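Probable oxidoreductase (Pseudomonas aeruginosa, PDB 4B7C) probably catalyses an NADP-dependent oxidation or reduction as a member of the medium-chain dehydrogenase/reductase superfamily. Local coordinates at residues Glu192-Asp197 with Lys302-Glu307; Gly167-Leu172 with Lys292-Trp297; Met58-Ala61 with Pro66-Gly69; Arg55-Met58 with Ser63-Pro66. One frame throughout, in Å; residues are numbered along the deposited sequence.

Contact 1: residues Glu192-Asp197 with Lys302-Glu307; sequences EELGFD and KLQSRE
Leu-194 and Gln-304 make the apolar part of this small contact. The Gln-304 side chain lies obliquely across the leucine, and its first methylene, CB, comes within 4.2 Å of Leu-194 CD2. Leu-194 sets out past the other segment rather than at it, yet its CD2 branch bends closer, while its body is buried against Ser-164 and Gln-168 of helix 161-172.

The polar part is the carboxamide of Gln-304. With the chain extended beyond CG (chi2 172°), this group is carried over to the last turn of helix 184-193, where its carbon CD lies 3.8 Å from Glu-193 O. The Gln-304 backbone N bonds to Gln-168 OE1. Further along the same segment, Ser-305 OG donates to Glu-307 OE2 at 2.7 Å, and Glu-307 also forms a salt bridge with Arg-125.

Gly-195, with a positive phi of 82°, is where the chain leaves helical geometry, and the backbone of Phe-196 bonds back to Leu-190. The turn is a helix-to-strand connection of the Rossmann fold, here leading helix 184-193 into strand 198-201, the outermost strand on that side of the parallel sheet.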
# COMPACT_ATOMS: atom_id res chain seq x y z
N GLU B 192 -22.31 -22.12 4.34
CA GLU B 192 -22.83 -23.45 4.69
C GLU B 192 -21.88 -24.60 4.35
O GLU B 192 -21.81 -25.58 5.08
CB GLU B 192 -24.21 -23.69 4.05
CG GLU B 192 -25.31 -22.83 4.65
CD GLU B 192 -26.67 -23.03 4.03
OE1 GLU B 192 -26.87 -24.05 3.33
OE2 GLU B 192 -27.55 -22.18 4.28
N GLU B 193 -21.17 -24.48 3.24
CA GLU B 193 -20.25 -25.55 2.79
C GLU B 193 -18.80 -25.33 3.21
O GLU B 193 -18.14 -26.25 3.68
CB GLU B 193 -20.32 -25.74 1.27
CG GLU B 193 -21.71 -26.05 0.73
CD GLU B 193 -22.36 -27.23 1.44
OE1 GLU B 193 -21.71 -28.28 1.58
OE2 GLU B 193 -23.53 -27.09 1.86
N LEU B 194 -18.30 -24.11 3.03
CA LEU B 194 -16.87 -23.82 3.31
C LEU B 194 -16.59 -23.34 4.73
O LEU B 194 -15.43 -23.27 5.14
CB LEU B 194 -16.32 -22.81 2.31
CG LEU B 194 -16.36 -23.20 0.83
CD1 LEU B 194 -15.66 -22.16 -0.03
CD2 LEU B 194 -15.74 -24.58 0.62
N GLY B 195 -17.64 -23.02 5.47
CA GLY B 195 -17.49 -22.64 6.89
C GLY B 195 -17.08 -21.20 7.13
O GLY B 195 -16.58 -20.86 8.20
N PHE B 196 -17.27 -20.34 6.13
CA PHE B 196 -17.07 -18.90 6.33
C PHE B 196 -18.02 -18.44 7.43
O PHE B 196 -19.16 -18.93 7.51
CB PHE B 196 -17.37 -18.10 5.06
CG PHE B 196 -16.25 -18.07 4.04
CD1 PHE B 196 -15.60 -19.22 3.64
CD2 PHE B 196 -15.89 -16.86 3.43
CE1 PHE B 196 -14.59 -19.18 2.69
CE2 PHE B 196 -14.89 -16.82 2.47
CZ PHE B 196 -14.24 -17.98 2.10
N ASP B 197 -17.56 -17.52 8.28
CA ASP B 197 -18.39 -16.99 9.37
C ASP B 197 -19.50 -16.13 8.83
O ASP B 197 -20.59 -16.05 9.40
CB ASP B 197 -17.56 -16.18 10.35
CG ASP B 197 -16.61 -17.04 11.13
OD1 ASP B 197 -17.08 -17.74 12.05
OD2 ASP B 197 -15.40 -17.03 10.82
N LYS B 302 -10.26 -30.80 6.47
CA LYS B 302 -10.24 -29.45 7.04
C LYS B 302 -10.39 -28.38 5.97
O LYS B 302 -10.81 -27.27 6.24
CB LYS B 302 -8.95 -29.20 7.81
CG LYS B 302 -8.84 -29.95 9.12
CD LYS B 302 -7.54 -29.66 9.84
CE LYS B 302 -7.42 -30.44 11.13
NZ LYS B 302 -6.02 -30.41 11.62
N LEU B 303 -10.07 -28.74 4.74
CA LEU B 303 -10.19 -27.85 3.59
C LEU B 303 -10.78 -28.59 2.39
O LEU B 303 -10.43 -29.73 2.14
CB LEU B 303 -8.81 -27.29 3.24
CG LEU B 303 -8.76 -26.07 2.30
CD1 LEU B 303 -7.61 -25.17 2.72
CD2 LEU B 303 -8.64 -26.52 0.86
N GLN B 304 -11.67 -27.92 1.66
CA GLN B 304 -12.34 -28.48 0.47
C GLN B 304 -11.94 -27.78 -0.81
O GLN B 304 -11.76 -26.57 -0.80
CB GLN B 304 -13.86 -28.32 0.59
CG GLN B 304 -14.53 -29.20 1.63
CD GLN B 304 -15.99 -28.84 1.82
OE1 GLN B 304 -16.45 -28.77 2.94
NE2 GLN B 304 -16.70 -28.61 0.73
N SER B 305 -11.89 -28.53 -1.91
CA SER B 305 -11.58 -27.97 -3.22
C SER B 305 -12.59 -28.39 -4.29
O SER B 305 -12.80 -29.58 -4.52
CB SER B 305 -10.18 -28.39 -3.66
OG SER B 305 -9.81 -27.73 -4.86
N ARG B 306 -13.16 -27.41 -4.98
CA ARG B 306 -14.08 -27.70 -6.09
C ARG B 306 -13.49 -27.29 -7.44
O ARG B 306 -13.04 -26.15 -7.62
CB ARG B 306 -15.49 -27.09 -5.94
CG ARG B 306 -15.55 -25.59 -5.73
CD ARG B 306 -16.97 -25.13 -5.39
NE ARG B 306 -18.01 -25.73 -6.24
CZ ARG B 306 -19.20 -25.19 -6.44
NH1 ARG B 306 -19.51 -24.03 -5.88
NH2 ARG B 306 -20.08 -25.80 -7.24
N GLU B 307 -13.56 -28.20 -8.39
CA GLU B 307 -13.18 -27.91 -9.76
C GLU B 307 -14.37 -28.02 -10.70
O GLU B 307 -15.19 -28.94 -10.61
CB GLU B 307 -12.07 -28.85 -10.23
CG GLU B 307 -10.77 -28.70 -9.45
CD GLU B 307 -10.77 -29.49 -8.15
OE1 GLU B 307 -11.46 -30.52 -8.08
OE2 GLU B 307 -10.09 -29.06 -7.19

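Contact 2: residues Gly167-Leu172 with Lys292-Trp297; sequences GQIARL and KEMATW
Trp-297 sets its CG anti to the carbonyl carbon (chi1 -76°), which brings the indole across to helix 161-172, and Leu-172 uses the same first torsion to lay its CD1 methyl against it. Met-294 instead starts anti to its own backbone N and then bends at its second and third torsions, curling its CE methyl back toward Ile-169.

The two helices are far apart for direct backbone packing, with segment axes 12.6 Å apart at closest and directed at 82° to each other, and long side chains fill the interval. Leu-172 CD1 sits squarely over the five-membered ring of Trp-297, 3.7 Å from its centroid and only 4° off the normal, a CH-pi contact. The opposite face carries Glu-293 CG, 3.6 Å above the ring plane, so the indole is held between a methyl from one helix and a methylene from its own. Near the six-membered ring, Ile-169 CG1 approaches Trp-297 CZ3 at 3.9 Å, obliquely, and Ile-169 CD1 meets Met-294 CE at 4.0 Å. Leu-141 and Leu-142 of helix 132-145 add to the packing round Ile-169.

Beside the contact, Thr-296 OG1 donates to Glu-293 O at 2.7 Å, and Glu-293 OE1 pairs with Tyr-138. The direct contact is thus apolar and CH-pi, whereas polar links between the helices pass through Lys-302 to Gln-304, which bond to Arg-171, Trp-297 and Gln-168.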
# COMPACT_ATOMS: atom_id res chain seq x y z
N GLY B 167 -10.00 -18.21 2.38
CA GLY B 167 -10.96 -18.13 3.49
C GLY B 167 -10.94 -19.34 4.40
O GLY B 167 -11.05 -19.22 5.62
N GLN B 168 -10.77 -20.51 3.81
CA GLN B 168 -10.71 -21.76 4.58
C GLN B 168 -9.43 -21.84 5.39
O GLN B 168 -9.43 -22.27 6.55
CB GLN B 168 -10.84 -22.98 3.65
CG GLN B 168 -12.20 -23.09 2.99
CD GLN B 168 -12.31 -24.30 2.07
OE1 GLN B 168 -12.50 -25.42 2.54
NE2 GLN B 168 -12.21 -24.08 0.77
N ILE B 169 -8.32 -21.43 4.78
CA ILE B 169 -7.05 -21.37 5.52
C ILE B 169 -7.19 -20.42 6.71
O ILE B 169 -6.77 -20.74 7.82
CB ILE B 169 -5.88 -20.92 4.62
CG1 ILE B 169 -5.62 -21.95 3.52
CG2 ILE B 169 -4.61 -20.77 5.46
CD1 ILE B 169 -4.60 -21.51 2.50
N ALA B 170 -7.79 -19.26 6.47
CA ALA B 170 -8.00 -18.26 7.52
C ALA B 170 -8.83 -18.82 8.68
O ALA B 170 -8.52 -18.58 9.86
CB ALA B 170 -8.69 -17.03 6.94
N ARG B 171 -9.87 -19.59 8.35
CA ARG B 171 -10.69 -20.28 9.37
C ARG B 171 -9.83 -21.20 10.22
O ARG B 171 -9.91 -21.20 11.44
CB ARG B 171 -11.84 -21.08 8.72
CG ARG B 171 -12.63 -21.96 9.71
CD ARG B 171 -13.80 -22.72 9.08
NE ARG B 171 -13.46 -23.34 7.81
CZ ARG B 171 -12.78 -24.48 7.67
NH1 ARG B 171 -12.36 -25.16 8.73
NH2 ARG B 171 -12.51 -24.94 6.45
N LEU B 172 -8.96 -21.96 9.55
CA LEU B 172 -8.06 -22.89 10.24
C LEU B 172 -7.07 -22.19 11.18
O LEU B 172 -6.58 -22.81 12.11
CB LEU B 172 -7.28 -23.73 9.23
CG LEU B 172 -8.13 -24.72 8.44
CD1 LEU B 172 -7.28 -25.41 7.38
CD2 LEU B 172 -8.75 -25.73 9.40
N LYS B 292 2.65 -29.79 0.62
CA LYS B 292 2.59 -30.84 1.64
C LYS B 292 1.54 -30.50 2.70
O LYS B 292 0.74 -31.34 3.06
CB LYS B 292 3.96 -31.07 2.28
CG LYS B 292 4.02 -32.24 3.26
CD LYS B 292 5.37 -32.30 3.98
CE LYS B 292 5.33 -33.25 5.18
NZ LYS B 292 6.50 -33.07 6.09
N GLU B 293 1.57 -29.27 3.21
CA GLU B 293 0.62 -28.86 4.23
C GLU B 293 -0.81 -28.83 3.68
O GLU B 293 -1.73 -29.33 4.31
CB GLU B 293 0.96 -27.52 4.86
CG GLU B 293 -0.03 -27.14 5.95
CD GLU B 293 0.49 -26.10 6.92
OE1 GLU B 293 0.93 -25.03 6.46
OE2 GLU B 293 0.41 -26.33 8.14
N MET B 294 -0.97 -28.25 2.49
CA MET B 294 -2.28 -28.20 1.82
C MET B 294 -2.87 -29.60 1.64
O MET B 294 -4.04 -29.82 1.89
CB MET B 294 -2.17 -27.50 0.46
CG MET B 294 -3.49 -27.38 -0.30
SD MET B 294 -4.65 -26.23 0.51
CE MET B 294 -3.65 -24.75 0.43
N ALA B 295 -2.03 -30.53 1.20
CA ALA B 295 -2.45 -31.93 1.00
C ALA B 295 -3.00 -32.57 2.28
O ALA B 295 -3.99 -33.30 2.24
CB ALA B 295 -1.29 -32.77 0.45
N THR B 296 -2.38 -32.30 3.42
CA THR B 296 -2.85 -32.84 4.70
C THR B 296 -4.18 -32.21 5.12
O THR B 296 -5.07 -32.88 5.64
CB THR B 296 -1.81 -32.70 5.83
OG1 THR B 296 -1.66 -31.32 6.18
CG2 THR B 296 -0.47 -33.25 5.38
N TRP B 297 -4.33 -30.91 4.89
CA TRP B 297 -5.60 -30.23 5.19
C TRP B 297 -6.72 -30.83 4.39
O TRP B 297 -7.81 -31.08 4.90
CB TRP B 297 -5.52 -28.73 4.91
CG TRP B 297 -4.77 -27.92 5.96
CD1 TRP B 297 -4.59 -28.22 7.31
CD2 TRP B 297 -4.10 -26.64 5.77
NE1 TRP B 297 -3.86 -27.25 7.94
CE2 TRP B 297 -3.54 -26.27 7.08
CE3 TRP B 297 -3.90 -25.79 4.68
CZ2 TRP B 297 -2.82 -25.10 7.27
CZ3 TRP B 297 -3.17 -24.62 4.89
CH2 TRP B 297 -2.65 -24.29 6.16

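Contact 3: residues Met58-Ala61 with Pro66-Gly69; sequences MNDA and PPVG
Pro-67 turns its ring toward the 58-61 segment and presents CB and CG to a run of oxygens. Both segments belong to the loop that joins helix 53-58 to strand 77-85 in the GroES-like domain of this medium-chain dehydrogenase/reductase. From Pro-66 to Gly-69 the backbone is extended, with angles like those of a polyproline II helix; Pro-66 points away and Pro-67 faces across.

The main approach comes from the backbone carbonyl of Asn-59, whose O lies 3.2 Å from Pro-67 CB. The side chain of Asn-59 is directed the other way, and its OD1 accepts a bond from Arg-55 NH1. Asp-60 runs obliquely to the proline. Its CG is anti to the backbone N (chi1 -152°), and this swings the carboxylate back until OD1 stands 3.8 Å from Pro-67 CG, although the side chain sets out across the contact rather than into it.

No hydrogen bond links the segments directly, and their contact is van der Waals packing of ring carbons on oxygens. Arg-16 adds a polar bridge: its NH2 bonds to both Met-58 O and Val-68 O, one in each segment, and its side chain also touches Asp-60 and Pro-67. Leu-13 of strand 7-13 packs on both Met-58 and Val-68. Ala-61 O comes within 3.6 Å of Pro-67 CG and 4.0 Å of Pro-67 CD.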
# COMPACT_ATOMS: atom_id res chain seq x y z
N MET B 58 -3.28 -11.24 -22.30
CA MET B 58 -3.65 -10.88 -23.67
C MET B 58 -3.41 -9.40 -24.00
O MET B 58 -3.28 -9.03 -25.17
CB MET B 58 -5.12 -11.22 -23.92
CG MET B 58 -5.37 -12.70 -24.11
SD MET B 58 -7.13 -13.07 -24.44
CE MET B 58 -7.80 -13.10 -22.78
N ASN B 59 -3.40 -8.57 -22.96
CA ASN B 59 -3.19 -7.13 -23.13
C ASN B 59 -1.73 -6.75 -23.37
O ASN B 59 -0.82 -7.35 -22.79
CB ASN B 59 -3.72 -6.38 -21.88
CG ASN B 59 -5.22 -6.27 -21.85
OD1 ASN B 59 -5.90 -6.37 -22.87
ND2 ASN B 59 -5.76 -6.03 -20.67
N ASP B 60 -1.54 -5.72 -24.20
CA ASP B 60 -0.22 -5.18 -24.53
C ASP B 60 0.09 -4.07 -23.54
O ASP B 60 -0.32 -2.90 -23.65
CB ASP B 60 -0.13 -4.72 -26.00
CG ASP B 60 1.30 -4.81 -26.55
OD1 ASP B 60 2.23 -5.24 -25.82
OD2 ASP B 60 1.50 -4.45 -27.72
N ALA B 61 0.82 -4.47 -22.52
CA ALA B 61 0.93 -3.69 -21.32
C ALA B 61 2.01 -4.38 -20.52
O ALA B 61 2.07 -5.60 -20.50
CB ALA B 61 -0.38 -3.68 -20.55
N PRO B 66 5.56 -11.18 -19.47
CA PRO B 66 5.33 -10.52 -20.76
C PRO B 66 3.99 -10.89 -21.40
O PRO B 66 3.52 -12.02 -21.24
CB PRO B 66 6.49 -11.03 -21.63
CG PRO B 66 7.54 -11.46 -20.67
CD PRO B 66 6.79 -11.99 -19.48
N PRO B 67 3.38 -9.96 -22.15
CA PRO B 67 2.14 -10.30 -22.85
C PRO B 67 2.35 -11.45 -23.83
O PRO B 67 3.45 -11.65 -24.34
CB PRO B 67 1.78 -9.03 -23.62
CG PRO B 67 2.72 -7.97 -23.19
CD PRO B 67 3.87 -8.61 -22.48
N VAL B 68 1.28 -12.19 -24.09
CA VAL B 68 1.31 -13.19 -25.17
C VAL B 68 1.46 -12.46 -26.51
O VAL B 68 0.75 -11.49 -26.77
CB VAL B 68 0.03 -14.05 -25.16
CG1 VAL B 68 -0.01 -14.94 -26.39
CG2 VAL B 68 -0.04 -14.86 -23.87
N GLY B 69 2.39 -12.91 -27.33
CA GLY B 69 2.64 -12.29 -28.64
C GLY B 69 1.55 -12.65 -29.62
O GLY B 69 0.92 -13.70 -29.50

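Contact 4: residues Arg55-Met58 with Ser63-Pro66; sequences RGWM and SYIP
Trp-57 brings about half of the buried surface and Ile-65 most of the rest, and what the indole meets is chiefly the outer end of the isoleucine. The indole starts out past the other segment, but with CG anti to the carbonyl carbon (chi1 -56°) its pyrrole part comes round to the isoleucine. Ile-65 points toward the helix, its CG1 branch wedged between backbone N and carbonyl carbon (chi1 45°) and extended from there, so that CD1 is its leading atom. That methyl reaches the five-membered ring from an oblique direction, 3.6 Å from Trp-57 CD1 and 3.7 Å from Trp-57 CE2. Behind it, Ile-65 CG1 lies 3.9 Å from Trp-57 NE1.

The indole thus ties the end of helix 53-58 to the loop that follows it in the GroES-like domain, and Arg-75 adds a cation-pi interaction with the same ring. On the same helix Arg-55 leads elsewhere: it packs on Tyr-253, a residue of the nucleotide-binding half of the chain, and its NH2 bonds to Gly-19 O.

Tyr-64 adds a smaller piece. Its hydroxyl comes to the edge of the indole, near the ring plane, with OH 4.0 Å from Trp-57 NE1, too far for a hydrogen bond. Tyr-64 and its neighbour Ser-63 also pack on Val-270 of the second subunit, which places this side of the loop at the dimer interface.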
# COMPACT_ATOMS: atom_id res chain seq x y z
N ARG B 55 -6.78 -12.66 -19.09
CA ARG B 55 -7.18 -11.38 -19.69
C ARG B 55 -6.00 -10.38 -19.73
O ARG B 55 -5.72 -9.72 -20.75
CB ARG B 55 -8.42 -10.85 -18.96
CG ARG B 55 -9.29 -9.89 -19.78
CD ARG B 55 -9.49 -10.17 -21.23
NE ARG B 55 -9.82 -8.94 -21.95
CZ ARG B 55 -8.97 -8.05 -22.46
NH1 ARG B 55 -7.65 -8.21 -22.36
NH2 ARG B 55 -9.45 -6.98 -23.08
N GLY B 56 -5.26 -10.32 -18.63
CA GLY B 56 -4.07 -9.48 -18.56
C GLY B 56 -2.99 -9.94 -19.52
O GLY B 56 -2.28 -9.12 -20.12
N TRP B 57 -2.83 -11.25 -19.65
CA TRP B 57 -1.78 -11.83 -20.52
C TRP B 57 -2.02 -11.50 -21.96
O TRP B 57 -1.07 -11.52 -22.77
CB TRP B 57 -1.70 -13.34 -20.38
CG TRP B 57 -1.48 -13.82 -18.97
CD1 TRP B 57 -0.94 -13.11 -17.91
CD2 TRP B 57 -1.73 -15.17 -18.45
NE1 TRP B 57 -0.89 -13.89 -16.79
CE2 TRP B 57 -1.34 -15.13 -17.04
CE3 TRP B 57 -2.24 -16.34 -18.97
CZ2 TRP B 57 -1.47 -16.24 -16.21
CZ3 TRP B 57 -2.36 -17.45 -18.14
CH2 TRP B 57 -2.00 -17.41 -16.79
N MET B 58 -3.28 -11.24 -22.30
CA MET B 58 -3.65 -10.88 -23.67
C MET B 58 -3.41 -9.40 -24.00
O MET B 58 -3.28 -9.03 -25.17
CB MET B 58 -5.12 -11.22 -23.92
CG MET B 58 -5.37 -12.70 -24.11
SD MET B 58 -7.13 -13.07 -24.44
CE MET B 58 -7.80 -13.10 -22.78
N SER B 63 3.77 -5.97 -17.51
CA SER B 63 3.26 -6.69 -16.35
C SER B 63 4.36 -7.56 -15.73
O SER B 63 5.53 -7.43 -16.11
CB SER B 63 2.08 -7.55 -16.78
OG SER B 63 1.35 -8.02 -15.68
N TYR B 64 3.99 -8.41 -14.77
CA TYR B 64 4.96 -9.29 -14.10
C TYR B 64 5.39 -10.42 -15.01
O TYR B 64 6.44 -11.03 -14.81
CB TYR B 64 4.45 -9.83 -12.74
CG TYR B 64 3.17 -10.64 -12.80
CD1 TYR B 64 1.93 -10.01 -12.71
CD2 TYR B 64 3.20 -12.03 -12.95
CE1 TYR B 64 0.76 -10.75 -12.78
CE2 TYR B 64 2.04 -12.77 -13.03
CZ TYR B 64 0.81 -12.13 -12.94
OH TYR B 64 -0.36 -12.86 -13.01
N ILE B 65 4.57 -10.71 -16.02
CA ILE B 65 4.98 -11.59 -17.12
C ILE B 65 4.67 -10.97 -18.48
O ILE B 65 3.66 -10.29 -18.65
CB ILE B 65 4.36 -12.98 -17.00
CG1 ILE B 65 2.89 -12.87 -16.64
CG2 ILE B 65 5.11 -13.76 -15.91
CD1 ILE B 65 2.20 -14.21 -16.54
N PRO B 66 5.56 -11.18 -19.47
CA PRO B 66 5.33 -10.52 -20.76
C PRO B 66 3.99 -10.89 -21.40
O PRO B 66 3.52 -12.02 -21.24
CB PRO B 66 6.49 -11.03 -21.63
CG PRO B 66 7.54 -11.46 -20.67
CD PRO B 66 6.79 -11.99 -19.48

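In the fold
Along the chain, contacts 4 and 3 come first, both in the GroES-like domain and starting from the end of helix 53-58. Their centres are 5 Å apart, they share Met-58 and Pro-66, and the backbone bond from Val-68 N to Trp-57 O (2.8 Å) joins them into one folded loop. Contact 2 lies in the Rossmann half, and contact 1, whose segments alternate with its own, where that half leads back to the mixed sheet through strand 307-311. Their centres lie 10 Å apart, and Gln-168 and Arg-171 of helix 161-172 bond to the 302-307 segment. The two pairs sit on opposite sides of the chain's centre, 29 to 34 Å apart between centres; contact 4 alone also meets the second subunit.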